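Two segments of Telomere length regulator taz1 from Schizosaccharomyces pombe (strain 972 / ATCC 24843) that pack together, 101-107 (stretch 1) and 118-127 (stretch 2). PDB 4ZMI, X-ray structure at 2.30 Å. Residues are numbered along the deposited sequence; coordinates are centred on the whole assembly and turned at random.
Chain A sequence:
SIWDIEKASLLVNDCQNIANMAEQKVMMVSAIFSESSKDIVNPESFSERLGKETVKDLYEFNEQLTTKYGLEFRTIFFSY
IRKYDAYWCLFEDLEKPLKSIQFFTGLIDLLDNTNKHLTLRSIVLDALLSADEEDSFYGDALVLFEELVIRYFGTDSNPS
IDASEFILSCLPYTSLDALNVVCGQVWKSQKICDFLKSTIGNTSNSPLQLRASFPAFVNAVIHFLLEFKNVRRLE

Stretch 1, residues 101-107: IQFFTGL
Stretch 2 118-127: LTLRSIVLDA

Both stretches are helical throughout: 101-107 belongs to a helix that begins earlier in the chain, and 118-127 to one that continues beyond. Phi/psi values stay helical, phi from -75° (Thr119) to -52° (Phe103) and psi from -33° (Thr105) to -56° (Gly106), and i to i+4 hydrogen bonds run through both, such as Gly106 N to Gln102 O (2.7 Å) and Ile123 N to Thr119 O (3.0 Å). The N-to-C directions differ by 136°, so the helices run roughly antiparallel but well splayed; their axes approach to 8.7 Å. The register is set by Gly106 and Leu120, whose CA atoms lie 5.3 Å apart.

Glycine suits this crossing because it leaves the backbone bare. Ile123 (chi1 m, chi2 t) points toward the first helix and places CD1 3.5 Å from Gly106 CA; an ideal CB on Gly106 would lie a tight 3.1 Å from that methyl. Leu120 (m, t) leaves its backbone sideways, yet its end turns inward, bringing CD2 to 3.5 Å from Gly106 O.

Thr119 (chi1 m) points toward the partner and sets CG2 3.3 Å from Thr105 O, a compact branched side chain fitting against the backbone. Thr105 (chi1 p) folds its hydroxyl back, OG1 donating to Gln102 O at 2.6 Å, so the hydroxyl is used within its own helix, and also elsewhere in the structure, while CB lies 3.9 Å from Thr119 CG2.

Gln102 (t, t, chi3 69°) starts sideways, but its end comes nearer to the second helix. Its extended chain carries the amide there, where the amide carbon CD lies 3.8 Å from Ile123 CG2, and its amide NE2 stops 3.9 Å from OD2 of Asp126 (chi1 t), too far for a hydrogen bond; both atoms are hydrogen-bonded elsewhere in the structure. No hydrogen bond crosses between the stretches, and the two sides together bury 283 Å².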

# COMPACT_ATOMS: atom_id res chain seq x y z
N ILE A 101 11.11 2.19 0.66
CA ILE A 101 10.58 2.39 -0.69
C ILE A 101 9.04 2.23 -0.69
O ILE A 101 8.31 3.03 -1.29
CB ILE A 101 11.20 1.38 -1.69
CG1 ILE A 101 12.72 1.56 -1.75
CG2 ILE A 101 10.61 1.55 -3.07
CD1 ILE A 101 13.46 0.25 -1.86
N GLN A 102 8.56 1.21 -0.01
CA GLN A 102 7.13 0.96 0.05
C GLN A 102 6.39 2.13 0.74
O GLN A 102 5.31 2.55 0.29
CB GLN A 102 6.88 -0.37 0.75
CG GLN A 102 5.43 -0.74 0.93
CD GLN A 102 5.26 -1.91 1.86
OE1 GLN A 102 5.50 -1.80 3.06
NE2 GLN A 102 4.87 -3.07 1.32
N PHE A 103 6.98 2.66 1.81
CA PHE A 103 6.46 3.83 2.54
C PHE A 103 6.19 4.95 1.56
O PHE A 103 5.08 5.49 1.49
CB PHE A 103 7.48 4.31 3.56
CG PHE A 103 6.90 5.02 4.74
CD1 PHE A 103 7.02 4.49 6.01
CD2 PHE A 103 6.23 6.23 4.58
CE1 PHE A 103 6.48 5.14 7.11
CE2 PHE A 103 5.69 6.88 5.67
CZ PHE A 103 5.81 6.34 6.94
N PHE A 104 7.22 5.29 0.78
CA PHE A 104 7.10 6.32 -0.23
C PHE A 104 5.95 6.04 -1.18
O PHE A 104 5.17 6.93 -1.49
CB PHE A 104 8.40 6.49 -1.03
CG PHE A 104 8.25 7.38 -2.23
CD1 PHE A 104 8.29 8.76 -2.09
CD2 PHE A 104 8.02 6.85 -3.48
CE1 PHE A 104 8.14 9.58 -3.18
CE2 PHE A 104 7.86 7.67 -4.57
CZ PHE A 104 7.92 9.03 -4.43
N THR A 105 5.86 4.79 -1.65
CA THR A 105 4.82 4.45 -2.60
C THR A 105 3.44 4.54 -1.95
O THR A 105 2.47 4.89 -2.59
CB THR A 105 5.06 3.08 -3.26
OG1 THR A 105 5.11 2.05 -2.25
CG2 THR A 105 6.38 3.09 -4.02
N GLY A 106 3.37 4.22 -0.66
CA GLY A 106 2.16 4.43 0.10
C GLY A 106 1.77 5.91 0.24
O GLY A 106 0.68 6.29 -0.16
N LEU A 107 2.68 6.72 0.79
CA LEU A 107 2.44 8.14 1.10
C LEU A 107 1.92 8.95 -0.08
O LEU A 107 0.94 9.65 0.05
CB LEU A 107 3.74 8.80 1.56
CG LEU A 107 3.94 9.46 2.93
CD1 LEU A 107 5.05 10.52 2.78
CD2 LEU A 107 2.67 10.04 3.51
N LEU A 118 -4.99 2.65 -5.10
CA LEU A 118 -4.54 1.31 -5.49
C LEU A 118 -3.30 0.90 -4.73
O LEU A 118 -3.18 -0.25 -4.35
CB LEU A 118 -4.26 1.23 -6.99
CG LEU A 118 -5.45 1.58 -7.87
CD1 LEU A 118 -5.01 1.55 -9.33
CD2 LEU A 118 -6.57 0.61 -7.61
N THR A 119 -2.38 1.84 -4.48
CA THR A 119 -1.11 1.45 -3.86
C THR A 119 -1.26 1.17 -2.38
O THR A 119 -0.66 0.24 -1.84
CB THR A 119 -0.03 2.52 -4.02
OG1 THR A 119 0.02 2.93 -5.38
CG2 THR A 119 1.32 1.98 -3.61
N LEU A 120 -2.07 1.97 -1.71
CA LEU A 120 -2.36 1.72 -0.30
C LEU A 120 -3.13 0.39 -0.20
O LEU A 120 -2.87 -0.42 0.69
CB LEU A 120 -3.17 2.87 0.29
CG LEU A 120 -2.30 4.10 0.45
CD1 LEU A 120 -3.11 5.33 0.90
CD2 LEU A 120 -1.21 3.79 1.44
N ARG A 121 -4.05 0.16 -1.13
CA ARG A 121 -4.76 -1.11 -1.14
C ARG A 121 -3.76 -2.27 -1.21
O ARG A 121 -3.88 -3.25 -0.45
CB ARG A 121 -5.75 -1.18 -2.29
CG ARG A 121 -6.84 -2.18 -2.03
CD ARG A 121 -7.69 -2.38 -3.25
NE ARG A 121 -8.16 -1.11 -3.75
CZ ARG A 121 -8.82 -0.97 -4.89
NH1 ARG A 121 -9.10 -2.04 -5.61
NH2 ARG A 121 -9.20 0.23 -5.28
N SER A 122 -2.78 -2.14 -2.10
CA SER A 122 -1.76 -3.19 -2.25
C SER A 122 -1.04 -3.40 -0.95
O SER A 122 -0.86 -4.52 -0.52
CB SER A 122 -0.74 -2.79 -3.33
OG SER A 122 -1.39 -2.77 -4.58
N ILE A 123 -0.61 -2.30 -0.32
CA ILE A 123 0.20 -2.43 0.89
C ILE A 123 -0.59 -3.06 2.02
O ILE A 123 -0.09 -3.98 2.67
CB ILE A 123 0.80 -1.09 1.32
CG1 ILE A 123 1.69 -0.56 0.20
CG2 ILE A 123 1.63 -1.23 2.59
CD1 ILE A 123 2.00 0.90 0.33
N VAL A 124 -1.82 -2.59 2.25
CA VAL A 124 -2.68 -3.19 3.28
C VAL A 124 -2.93 -4.70 3.04
O VAL A 124 -2.81 -5.49 3.96
CB VAL A 124 -4.03 -2.44 3.39
CG1 VAL A 124 -4.95 -3.12 4.42
CG2 VAL A 124 -3.81 -0.99 3.77
N LEU A 125 -3.29 -5.09 1.81
CA LEU A 125 -3.54 -6.49 1.49
C LEU A 125 -2.26 -7.30 1.67
O LEU A 125 -2.30 -8.43 2.15
CB LEU A 125 -4.08 -6.68 0.07
CG LEU A 125 -5.56 -6.28 -0.13
CD1 LEU A 125 -5.81 -6.10 -1.61
CD2 LEU A 125 -6.54 -7.32 0.42
N ASP A 126 -1.12 -6.72 1.27
CA ASP A 126 0.15 -7.42 1.39
C ASP A 126 0.43 -7.70 2.86
O ASP A 126 0.77 -8.82 3.23
CB ASP A 126 1.29 -6.62 0.79
CG ASP A 126 2.61 -7.36 0.82
OD1 ASP A 126 2.65 -8.53 0.38
OD2 ASP A 126 3.60 -6.78 1.30
N ALA A 127 0.25 -6.69 3.70
CA ALA A 127 0.37 -6.86 5.15
C ALA A 127 -0.57 -7.95 5.64
O ALA A 127 -0.17 -8.83 6.39
CB ALA A 127 0.08 -5.55 5.88